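Side-chain contacts in citrate synthase (Pyrobaculum aerophilum, PDB 2IBP), which probably catalyses the condensation of oxaloacetate with acetyl-CoA and water to give citrate and CoA in the tricarboxylic acid cycle: residues L208-D213 / K300-F305; G251-A256 / F347-A352; I351-M356 / E361-I366. One frame throughout, in Å; residues are numbered along the deposited sequence. Where two conformers were deposited one is given.

The three contacts lie in the helical body of the chain, each centred about 12 to 14 Å from its centre. Interaction 1 pairs the end of helix 198-210 with helix 297-313. Interaction 2 pairs the start of helix 252-263 with the start of helix 349-356. Along the chain the segments of these two alternate. Interaction 3 follows interaction 1 and joins helix 349-356 to helix 363-382. Interactions 2 and 3 share Ile-351 and Ala-352, and their centres are about 8 Å apart. Interaction 1 is centred about 12 Å from interaction 2 and about 14 Å from interaction 3. The three pack against one another near the predicted active-site residue Asp-346, interaction 2 being closest to it.

Interaction 1. Residues L208-D213 / K300-F305; sequences LILHAD and KIFKEF
Leu-210 puts its two methyl groups against two successive residues of helix 297-313. Leu-210 CD1 lies 3.8 Å from Phe-302 CD1 and also touches CB of that residue. Leu-210 CD2 turns to the preceding residue and lies 3.9 Å from Ile-301 CD1. The leucine is thus forked between Ile-301 and Phe-302. Its CG sits beside the backbone N and opposite the carbonyl carbon (chi1 -67°), and the extended chi2 of 176° carries the fork across to the helix.

The Phe-302 side is somewhat tighter. Phe-302 is buried, and Leu-210 CD1 has two partners there, CB and CD1, coming to the ring obliquely. One face of the same ring takes Phe-305 CD2, 3.7 Å above the plane and toward the rim. Leu-206, one turn before Leu-210, also packs on Phe-302 and Ile-301.

The Ile-301 side is looser. This residue is partly exposed and gives a single methyl contact. No hydrogen bond crosses between the segments, and the nearest CA atoms, of Leu-210 and Phe-302, are 8.2 Å apart. Farther round the helix, away from Leu-210, come the polar side chains. Lys-300 is exposed, Lys-303 pairs with Glu-327, and Glu-304 pairs with Arg-307. Glu-304 is seen to bind magnesium in a structure of this protein, though none is bound to this chain here.

This is leucine-to-aromatic packing between two helices. It is consistent with the junction of the large and small helical domains of the citrate synthase fold.

Interaction 2. Residues G251-A256 / F347-A352; sequences GANEMA and FWSGIA
The amide of Asn-253 meets the hydroxyl of Ser-349 in its own plane. Ser-349 OG lies only 11° out of that plane and accepts a hydrogen bond from Asn-253 ND2 at 3.0 Å. The N-H...O angle is 154°, so the bond is moderately bent. Two other flat groups stand next to each other on 347-352. The edge of Phe-347 is set over one face of the Trp-348 ring, with Phe-347 CD2 3.5 Å above that plane and toward its rim. Trp-348 CD2 in turn lies in plane at the edge of the Phe-347 ring.

Both polar side chains are folded back between backbone N and carbonyl carbon (chi1 70° for Asn-253). This brings Ser-349 OG close to Asn-253 CB as well, at 3.2 Å. The bond fixes the rotation of the buried amide.

A second polar link uses the backbone. One water donates to Asn-253 O and accepts from Gly-350 N, at 2.9 Å from each. The chains are close here, with CA atoms of Asn-253 and Gly-350 4.9 Å apart. A beta carbon on Gly-350 would sit 2.5 Å from Asn-253 O, a clash, so the close approach depends on the glycine. Farther along, Ala-256 CB comes loosely near Phe-347 O, at 4.4 Å. That oxygen is hydrogen-bonded to Tyr-260 OH.

Two helix starts are thus tied together by one side-chain bond and one water. The side chains of Asn-253 and Asp-346, the predicted catalytic aspartate, come within about 4 Å at their nearest atoms. This is consistent with a second-shell place beside a citrate synthase active site.

Interaction 3. Residues I351-M356 / E361-I366; sequences IAFYYM and EYFTPI
Phe-353 and Phe-363 make a buried T-shaped aromatic pair between two helices that follow each other in the chain, 349-356 and 363-382. The edge of Phe-353 points at the face of Phe-363. The ring centroids are 5.2 Å apart and the planes stand at 63°. Phe-353 CD2 is the atom that points in, 3.8 Å above the plane of the Phe-363 ring and over its centre.

The two side chains slide past each other in opposite directions. The far end of Phe-363 lies by the base of Phe-353, and Phe-363 CE1 is 3.4 Å from Phe-353 CB. Phe-363 CZ goes on to the backbone and lies 4.0 Å from Tyr-354 N. The CG of Phe-363 is opposite the carbonyl carbon and beside the backbone N (chi1 -77°), which brings the ring end nearer to helix 349-356 than the start of the side chain suggests.

Ile-366, one turn further on, holds the other part of Phe-353. Ile-366 CD1 is over the centre of one face of the Phe-353 ring, 4.3 Å above the plane. Ile-366 CG2 touches Phe-353 CZ at 3.6 Å. Phe-353 is thus clasped by two residues one helix turn apart. With an alanine in place of Phe-363, the edge of the Phe-353 ring is likely to lose its aromatic face, and a gap would probably open beside Phe-353 CB.

Other helices close round the pair. Phe-363 also packs on Asn-253 and Glu-254 of helix 252-263, and Phe-353 meets the Tyr-207 ring of helix 198-210. Ile-358, in the connecting loop, touches both Phe-353 and Ile-366. Helix 297-313 lies against Ala-352, and helix 109-123 borders Thr-364 and Pro-365.

Interaction 1. Residues L208-D213 / K300-F305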
loop_
_atom_site.group_PDB
_atom_site.type_symbol
_atom_site.label_atom_id
_atom_site.label_comp_id
_atom_site.label_asym_id
_atom_site.label_seq_id
_atom_site.Cartn_x
_atom_site.Cartn_y
_atom_site.Cartn_z
ATOM N N LEU A 208 -22.785 0.922 6.176
ATOM C CA LEU A 208 -21.733 -0.077 6.284
ATOM C C LEU A 208 -22.044 -1.263 5.381
ATOM O O LEU A 208 -21.165 -1.801 4.725
ATOM C CB LEU A 208 -21.521 -0.517 7.729
ATOM C CG LEU A 208 -20.988 0.512 8.714
ATOM C CD1 LEU A 208 -20.923 -0.076 10.096
ATOM C CD2 LEU A 208 -19.644 1.091 8.318
ATOM N N ILE A 209 -23.292 -1.710 5.380
ATOM C CA ILE A 209 -23.661 -2.794 4.484
ATOM C C ILE A 209 -23.423 -2.393 3.034
ATOM O O ILE A 209 -22.821 -3.117 2.254
ATOM C CB ILE A 209 -25.163 -3.133 4.627
ATOM C CG1 ILE A 209 -25.411 -3.750 6.005
ATOM C CG2 ILE A 209 -25.624 -4.048 3.485
ATOM C CD1 ILE A 209 -26.877 -3.952 6.341
ATOM N N LEU A 210 -23.881 -1.202 2.679
ATOM C CA LEU A 210 -23.878 -0.791 1.287
ATOM C C LEU A 210 -22.514 -0.590 0.686
ATOM O O LEU A 210 -22.379 -0.701 -0.515
ATOM C CB LEU A 210 -24.702 0.468 1.070
ATOM C CG LEU A 210 -26.214 0.330 1.293
ATOM C CD1 LEU A 210 -26.822 1.725 1.116
ATOM C CD2 LEU A 210 -26.860 -0.704 0.377
ATOM N N HIS A 211 -21.513 -0.301 1.508
ATOM C CA HIS A 211 -20.178 -0.030 0.982
ATOM C C HIS A 211 -19.169 -1.112 1.299
ATOM O O HIS A 211 -17.979 -0.937 1.046
ATOM C CB HIS A 211 -19.712 1.329 1.508
ATOM C CG HIS A 211 -20.572 2.463 1.027
ATOM N ND1 HIS A 211 -21.808 2.734 1.574
ATOM C CD2 HIS A 211 -20.405 3.345 0.009
ATOM C CE1 HIS A 211 -22.379 3.720 0.897
ATOM N NE2 HIS A 211 -21.539 4.123 -0.045
ATOM N N ALA A 212 -19.650 -2.258 1.787
ATOM C CA ALA A 212 -18.776 -3.339 2.247
ATOM C C ALA A 212 -17.811 -3.884 1.201
ATOM O O ALA A 212 -16.676 -4.257 1.545
ATOM C CB ALA A 212 -19.593 -4.446 2.861
ATOM N N ASP A 213 -18.266 -3.988 -0.045
ATOM C CA ASP A 213 -17.368 -4.388 -1.133
ATOM C C ASP A 213 -17.895 -3.868 -2.446
ATOM O O ASP A 213 -19.102 -3.650 -2.598
ATOM C CB ASP A 213 -17.167 -5.896 -1.230
ATOM C CG ASP A 213 -15.899 -6.242 -2.000
ATOM O OD1 ASP A 213 -14.834 -5.710 -1.624
ATOM O OD2 ASP A 213 -15.959 -6.995 -3.000
ATOM N N LYS A 300 -30.222 4.137 -4.443
ATOM C CA LYS A 300 -31.682 4.035 -4.326
ATOM C C LYS A 300 -32.064 3.737 -2.875
ATOM O O LYS A 300 -32.939 4.376 -2.288
ATOM C CB LYS A 300 -32.209 2.954 -5.260
ATOM C CG LYS A 300 -33.722 2.875 -5.307
ATOM C CD LYS A 300 -34.214 2.046 -6.492
ATOM C CE LYS A 300 -33.904 2.723 -7.833
ATOM N NZ LYS A 300 -34.295 1.890 -9.015
ATOM N N ILE A 301 -31.341 2.795 -2.288
ATOM C CA ILE A 301 -31.584 2.397 -0.925
ATOM C C ILE A 301 -31.215 3.493 0.057
ATOM O O ILE A 301 -31.964 3.786 0.993
ATOM C CB ILE A 301 -30.776 1.130 -0.578
ATOM C CG1 ILE A 301 -31.196 -0.034 -1.481
ATOM C CG2 ILE A 301 -30.939 0.755 0.884
ATOM C CD1 ILE A 301 -30.260 -1.229 -1.432
ATOM N N PHE A 302 -30.053 4.106 -0.133
ATOM C CA PHE A 302 -29.623 5.111 0.822
ATOM C C PHE A 302 -30.456 6.389 0.733
ATOM O O PHE A 302 -30.671 7.060 1.738
ATOM C CB PHE A 302 -28.130 5.377 0.763
ATOM C CG PHE A 302 -27.571 5.768 2.087
ATOM C CD1 PHE A 302 -27.495 4.840 3.112
ATOM C CD2 PHE A 302 -27.200 7.062 2.345
ATOM C CE1 PHE A 302 -27.036 5.191 4.349
ATOM C CE2 PHE A 302 -26.707 7.411 3.571
ATOM C CZ PHE A 302 -26.624 6.466 4.582
ATOM N N LYS A 303 -30.944 6.696 -0.463
ATOM C CA LYS A 303 -31.857 7.826 -0.660
ATOM C C LYS A 303 -33.083 7.670 0.251
ATOM O O LYS A 303 -33.489 8.595 0.944
ATOM C CB LYS A 303 -32.350 7.850 -2.096
ATOM C CG LYS A 303 -33.436 8.876 -2.331
ATOM C CD LYS A 303 -34.039 8.728 -3.701
ATOM C CE LYS A 303 -35.108 9.785 -3.915
ATOM N NZ LYS A 303 -35.811 9.586 -5.203
ATOM N N GLU A 304 -33.658 6.472 0.253
ATOM C CA GLU A 304 -34.841 6.207 1.064
ATOM C C GLU A 304 -34.554 6.313 2.550
ATOM O O GLU A 304 -35.380 6.782 3.310
ATOM C CB GLU A 304 -35.496 4.885 0.690
ATOM C CG GLU A 304 -36.096 4.944 -0.700
ATOM C CD GLU A 304 -37.052 6.133 -0.860
ATOM O OE1 GLU A 304 -37.861 6.385 0.064
ATOM O OE2 GLU A 304 -36.974 6.829 -1.887
ATOM N N PHE A 305 -33.403 5.819 2.983
ATOM C CA PHE A 305 -33.015 6.025 4.361
ATOM C C PHE A 305 -32.914 7.526 4.660
ATOM O O PHE A 305 -33.362 8.004 5.704
ATOM C CB PHE A 305 -31.663 5.386 4.674
ATOM C CG PHE A 305 -31.094 5.898 5.934
ATOM C CD1 PHE A 305 -31.660 5.534 7.136
ATOM C CD2 PHE A 305 -30.140 6.898 5.924
ATOM C CE1 PHE A 305 -31.246 6.124 8.310
ATOM C CE2 PHE A 305 -29.735 7.484 7.106
ATOM C CZ PHE A 305 -30.287 7.096 8.282
#

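Interaction 2. Residues G251-A256 / F347-A352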
loop_
_atom_site.group_PDB
_atom_site.type_symbol
_atom_site.label_atom_id
_atom_site.label_comp_id
_atom_site.label_asym_id
_atom_site.label_seq_id
_atom_site.Cartn_x
_atom_site.Cartn_y
_atom_site.Cartn_z
ATOM N N GLY A 251 -14.186 11.346 -1.614
ATOM C CA GLY A 251 -14.382 12.782 -1.460
ATOM C C GLY A 251 -15.661 13.265 -2.115
ATOM O O GLY A 251 -16.194 14.305 -1.744
ATOM N N ALA A 252 -16.195 12.473 -3.040
ATOM C CA ALA A 252 -17.385 12.855 -3.780
ATOM C C ALA A 252 -18.605 13.090 -2.885
ATOM O O ALA A 252 -19.366 14.039 -3.103
ATOM C CB ALA A 252 -17.701 11.813 -4.857
ATOM N N ASN A 253 -18.806 12.249 -1.872
ATOM C CA ASN A 253 -19.989 12.441 -1.035
ATOM C C ASN A 253 -19.890 13.706 -0.192
ATOM O O ASN A 253 -20.889 14.382 0.028
ATOM C CB ASN A 253 -20.427 11.183 -0.256
ATOM C CG ASN A 253 -19.482 10.794 0.870
ATOM O OD1 ASN A 253 -18.345 11.271 0.962
ATOM N ND2 ASN A 253 -19.957 9.901 1.735
ATOM N N GLU A 254 -18.669 14.065 0.198
ATOM C CA GLU A 254 -18.422 15.312 0.897
ATOM C C GLU A 254 -18.641 16.485 -0.064
ATOM O O GLU A 254 -19.309 17.454 0.274
ATOM C CB GLU A 254 -16.982 15.378 1.430
ATOM C CG GLU A 254 -16.556 16.799 1.790
ATOM C CD GLU A 254 -15.109 16.931 2.250
ATOM O OE1 GLU A 254 -14.438 15.900 2.459
ATOM O OE2 GLU A 254 -14.641 18.087 2.404
ATOM N N MET A 255 -18.079 16.388 -1.270
ATOM C CA MET A 255 -18.200 17.484 -2.226
ATOM C C MET A 255 -19.641 17.699 -2.658
ATOM O O MET A 255 -20.055 18.848 -2.885
ATOM C CB MET A 255 -17.272 17.279 -3.419
ATOM C CG MET A 255 -15.784 17.225 -3.031
ATOM S SD MET A 255 -15.280 18.522 -1.875
ATOM C CE MET A 255 -15.862 19.997 -2.713
ATOM N N ALA A 256 -20.411 16.614 -2.761
ATOM C CA ALA A 256 -21.832 16.732 -3.115
ATOM C C ALA A 256 -22.527 17.603 -2.069
ATOM O O ALA A 256 -23.251 18.537 -2.411
ATOM C CB ALA A 256 -22.491 15.357 -3.184
ATOM N N PHE A 347 -24.122 10.710 -4.364
ATOM C CA PHE A 347 -25.084 11.787 -4.546
ATOM C C PHE A 347 -25.873 12.035 -3.268
ATOM O O PHE A 347 -26.289 13.177 -2.998
ATOM C CB PHE A 347 -26.027 11.408 -5.686
ATOM C CG PHE A 347 -26.978 12.492 -6.094
ATOM C CD1 PHE A 347 -26.669 13.341 -7.139
ATOM C CD2 PHE A 347 -28.213 12.613 -5.489
ATOM C CE1 PHE A 347 -27.557 14.304 -7.536
ATOM C CE2 PHE A 347 -29.089 13.582 -5.882
ATOM C CZ PHE A 347 -28.761 14.420 -6.913
ATOM N N TRP A 348 -26.037 10.987 -2.463
ATOM C CA TRP A 348 -26.880 11.035 -1.290
ATOM C C TRP A 348 -26.198 10.817 0.044
ATOM O O TRP A 348 -26.644 11.351 1.044
ATOM C CB TRP A 348 -27.932 9.911 -1.360
ATOM C CG TRP A 348 -28.901 10.026 -2.457
ATOM C CD1 TRP A 348 -28.911 9.330 -3.616
ATOM C CD2 TRP A 348 -29.986 10.960 -2.534
ATOM N NE1 TRP A 348 -29.965 9.731 -4.400
ATOM C CE2 TRP A 348 -30.635 10.741 -3.764
ATOM C CE3 TRP A 348 -30.492 11.929 -1.665
ATOM C CZ2 TRP A 348 -31.757 11.468 -4.156
ATOM C CZ3 TRP A 348 -31.594 12.657 -2.062
ATOM C CH2 TRP A 348 -32.212 12.417 -3.299
ATOM N N SER A 349 -25.148 9.987 0.062
ATOM C CA SER A 349 -24.616 9.471 1.324
ATOM C C SER A 349 -23.993 10.418 2.335
ATOM O O SER A 349 -23.918 10.072 3.507
ATOM C CB SER A 349 -23.650 8.327 1.059
ATOM O OG SER A 349 -22.449 8.822 0.538
ATOM N N GLY A 350 -23.604 11.623 1.916
ATOM C CA GLY A 350 -23.036 12.590 2.845
ATOM C C GLY A 350 -24.068 13.370 3.630
ATOM O O GLY A 350 -23.759 13.955 4.668
ATOM N N ILE A 351 -25.317 13.315 3.183
ATOM C CA ILE A 351 -26.376 14.115 3.801
ATOM C C ILE A 351 -26.667 13.714 5.243
ATOM O O ILE A 351 -26.595 14.532 6.166
ATOM C CB ILE A 351 -27.644 14.080 2.954
ATOM C CG1 ILE A 351 -27.370 14.727 1.578
ATOM C CG2 ILE A 351 -28.793 14.768 3.704
ATOM C CD1 ILE A 351 -28.511 14.604 0.591
ATOM N N ALA A 352 -26.919 12.431 5.462
ATOM C CA ALA A 352 -27.190 11.951 6.800
ATOM C C ALA A 352 -25.986 12.170 7.705
ATOM O O ALA A 352 -26.140 12.680 8.814
ATOM C CB ALA A 352 -27.587 10.482 6.765
HETATM O O HOH W 1 -23.471 13.134 -0.500
#

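Interaction 3. Residues I351-M356 / E361-I366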
loop_
_atom_site.group_PDB
_atom_site.type_symbol
_atom_site.label_atom_id
_atom_site.label_comp_id
_atom_site.label_asym_id
_atom_site.label_seq_id
_atom_site.Cartn_x
_atom_site.Cartn_y
_atom_site.Cartn_z
ATOM N N ILE A 351 -25.317 13.315 3.183
ATOM C CA ILE A 351 -26.376 14.115 3.801
ATOM C C ILE A 351 -26.667 13.714 5.243
ATOM O O ILE A 351 -26.595 14.532 6.166
ATOM C CB ILE A 351 -27.644 14.080 2.954
ATOM C CG1 ILE A 351 -27.370 14.727 1.578
ATOM C CG2 ILE A 351 -28.793 14.768 3.704
ATOM C CD1 ILE A 351 -28.511 14.604 0.591
ATOM N N ALA A 352 -26.919 12.431 5.462
ATOM C CA ALA A 352 -27.190 11.951 6.800
ATOM C C ALA A 352 -25.986 12.170 7.705
ATOM O O ALA A 352 -26.140 12.680 8.814
ATOM C CB ALA A 352 -27.587 10.482 6.765
ATOM N N PHE A 353 -24.776 11.863 7.212
ATOM C CA PHE A 353 -23.571 12.038 8.031
ATOM C C PHE A 353 -23.464 13.485 8.482
ATOM O O PHE A 353 -23.174 13.776 9.636
ATOM C CB PHE A 353 -22.275 11.734 7.277
ATOM C CG PHE A 353 -22.048 10.284 6.930
ATOM C CD1 PHE A 353 -22.615 9.264 7.653
ATOM C CD2 PHE A 353 -21.105 9.965 5.965
ATOM C CE1 PHE A 353 -22.349 7.930 7.316
ATOM C CE2 PHE A 353 -20.813 8.651 5.649
ATOM C CZ PHE A 353 -21.409 7.643 6.349
ATOM N N TYR A 354 -23.656 14.396 7.533
ATOM C CA TYR A 354 -23.567 15.817 7.825
ATOM C C TYR A 354 -24.542 16.172 8.952
ATOM O O TYR A 354 -24.179 16.831 9.917
ATOM C CB TYR A 354 -23.864 16.637 6.562
ATOM C CG TYR A 354 -23.865 18.135 6.789
ATOM C CD1 TYR A 354 -22.729 18.897 6.578
ATOM C CD2 TYR A 354 -25.034 18.783 7.164
ATOM C CE1 TYR A 354 -22.737 20.252 6.802
ATOM C CE2 TYR A 354 -25.062 20.138 7.345
ATOM C CZ TYR A 354 -23.920 20.863 7.175
ATOM O OH TYR A 354 -23.979 22.224 7.385
ATOM N N TYR A 355 -25.786 15.731 8.816
ATOM C CA TYR A 355 -26.804 16.046 9.803
ATOM C C TYR A 355 -26.565 15.363 11.155
ATOM O O TYR A 355 -26.959 15.901 12.208
ATOM C CB TYR A 355 -28.193 15.738 9.262
ATOM C CG TYR A 355 -28.704 16.717 8.223
ATOM C CD1 TYR A 355 -28.507 18.075 8.382
ATOM C CD2 TYR A 355 -29.548 16.299 7.200
ATOM C CE1 TYR A 355 -29.027 18.997 7.473
ATOM C CE2 TYR A 355 -30.116 17.220 6.302
ATOM C CZ TYR A 355 -29.845 18.564 6.449
ATOM O OH TYR A 355 -30.400 19.478 5.583
ATOM N N MET A 356 -25.919 14.198 11.121
ATOM C CA MET A 356 -25.554 13.470 12.333
ATOM C C MET A 356 -24.400 14.124 13.097
ATOM O O MET A 356 -24.072 13.713 14.212
ATOM C CB MET A 356 -25.167 12.033 12.003
ATOM C CG MET A 356 -26.297 11.179 11.495
ATOM S SD MET A 356 -25.602 9.574 11.081
ATOM C CE MET A 356 -26.988 8.761 10.298
ATOM N N GLU A 361 -14.200 15.246 7.280
ATOM C CA GLU A 361 -12.954 14.494 7.255
ATOM C C GLU A 361 -13.102 13.066 7.779
ATOM O O GLU A 361 -12.196 12.254 7.604
ATOM C CB GLU A 361 -11.837 15.237 7.989
ATOM C CG GLU A 361 -12.074 15.510 9.473
ATOM C CD GLU A 361 -12.834 16.809 9.789
ATOM O OE1 GLU A 361 -13.461 17.434 8.901
ATOM O OE2 GLU A 361 -12.783 17.209 10.975
ATOM N N TYR A 362 -14.246 12.768 8.398
ATOM C CA TYR A 362 -14.526 11.400 8.883
ATOM C C TYR A 362 -15.366 10.591 7.898
ATOM O O TYR A 362 -15.605 9.405 8.110
ATOM C CB TYR A 362 -15.119 11.389 10.291
ATOM C CG TYR A 362 -14.100 11.806 11.321
ATOM C CD1 TYR A 362 -13.214 10.872 11.875
ATOM C CD2 TYR A 362 -13.878 13.143 11.600
ATOM C CE1 TYR A 362 -12.228 11.255 12.732
ATOM C CE2 TYR A 362 -12.868 13.539 12.439
ATOM C CZ TYR A 362 -12.016 12.594 12.986
ATOM O OH TYR A 362 -10.992 12.989 13.823
ATOM N N PHE A 363 -15.795 11.202 6.796
ATOM C CA PHE A 363 -16.596 10.483 5.799
ATOM C C PHE A 363 -15.817 9.310 5.214
ATOM O O PHE A 363 -16.330 8.180 5.143
ATOM C CB PHE A 363 -17.028 11.419 4.652
ATOM C CG PHE A 363 -18.176 12.343 4.995
ATOM C CD1 PHE A 363 -18.436 12.729 6.306
ATOM C CD2 PHE A 363 -18.895 12.959 3.969
ATOM C CE1 PHE A 363 -19.477 13.621 6.597
ATOM C CE2 PHE A 363 -19.923 13.844 4.262
ATOM C CZ PHE A 363 -20.208 14.169 5.570
ATOM N N THR A 364 -14.594 9.571 4.762
ATOM C CA THR A 364 -13.785 8.498 4.165
ATOM C C THR A 364 -13.376 7.453 5.204
ATOM O O THR A 364 -13.447 6.263 4.919
ATOM C CB THR A 364 -12.632 9.053 3.343
ATOM O OG1 THR A 364 -13.189 9.884 2.306
ATOM C CG2 THR A 364 -11.851 7.898 2.705
ATOM N N PRO A 365 -13.002 7.882 6.424
ATOM C CA PRO A 365 -12.789 6.887 7.469
ATOM C C PRO A 365 -13.989 5.949 7.672
ATOM O O PRO A 365 -13.811 4.747 7.864
ATOM C CB PRO A 365 -12.517 7.741 8.698
ATOM C CG PRO A 365 -11.737 8.889 8.124
ATOM C CD PRO A 365 -12.406 9.183 6.802
ATOM N N ILE A 366 -15.211 6.468 7.611
ATOM C CA ILE A 366 -16.394 5.598 7.734
ATOM C C ILE A 366 -16.502 4.646 6.536
ATOM O O ILE A 366 -16.886 3.486 6.684
ATOM C CB ILE A 366 -17.667 6.414 7.945
ATOM C CG1 ILE A 366 -17.549 7.128 9.299
ATOM C CG2 ILE A 366 -18.917 5.522 7.942
ATOM C CD1 ILE A 366 -18.573 8.223 9.526
#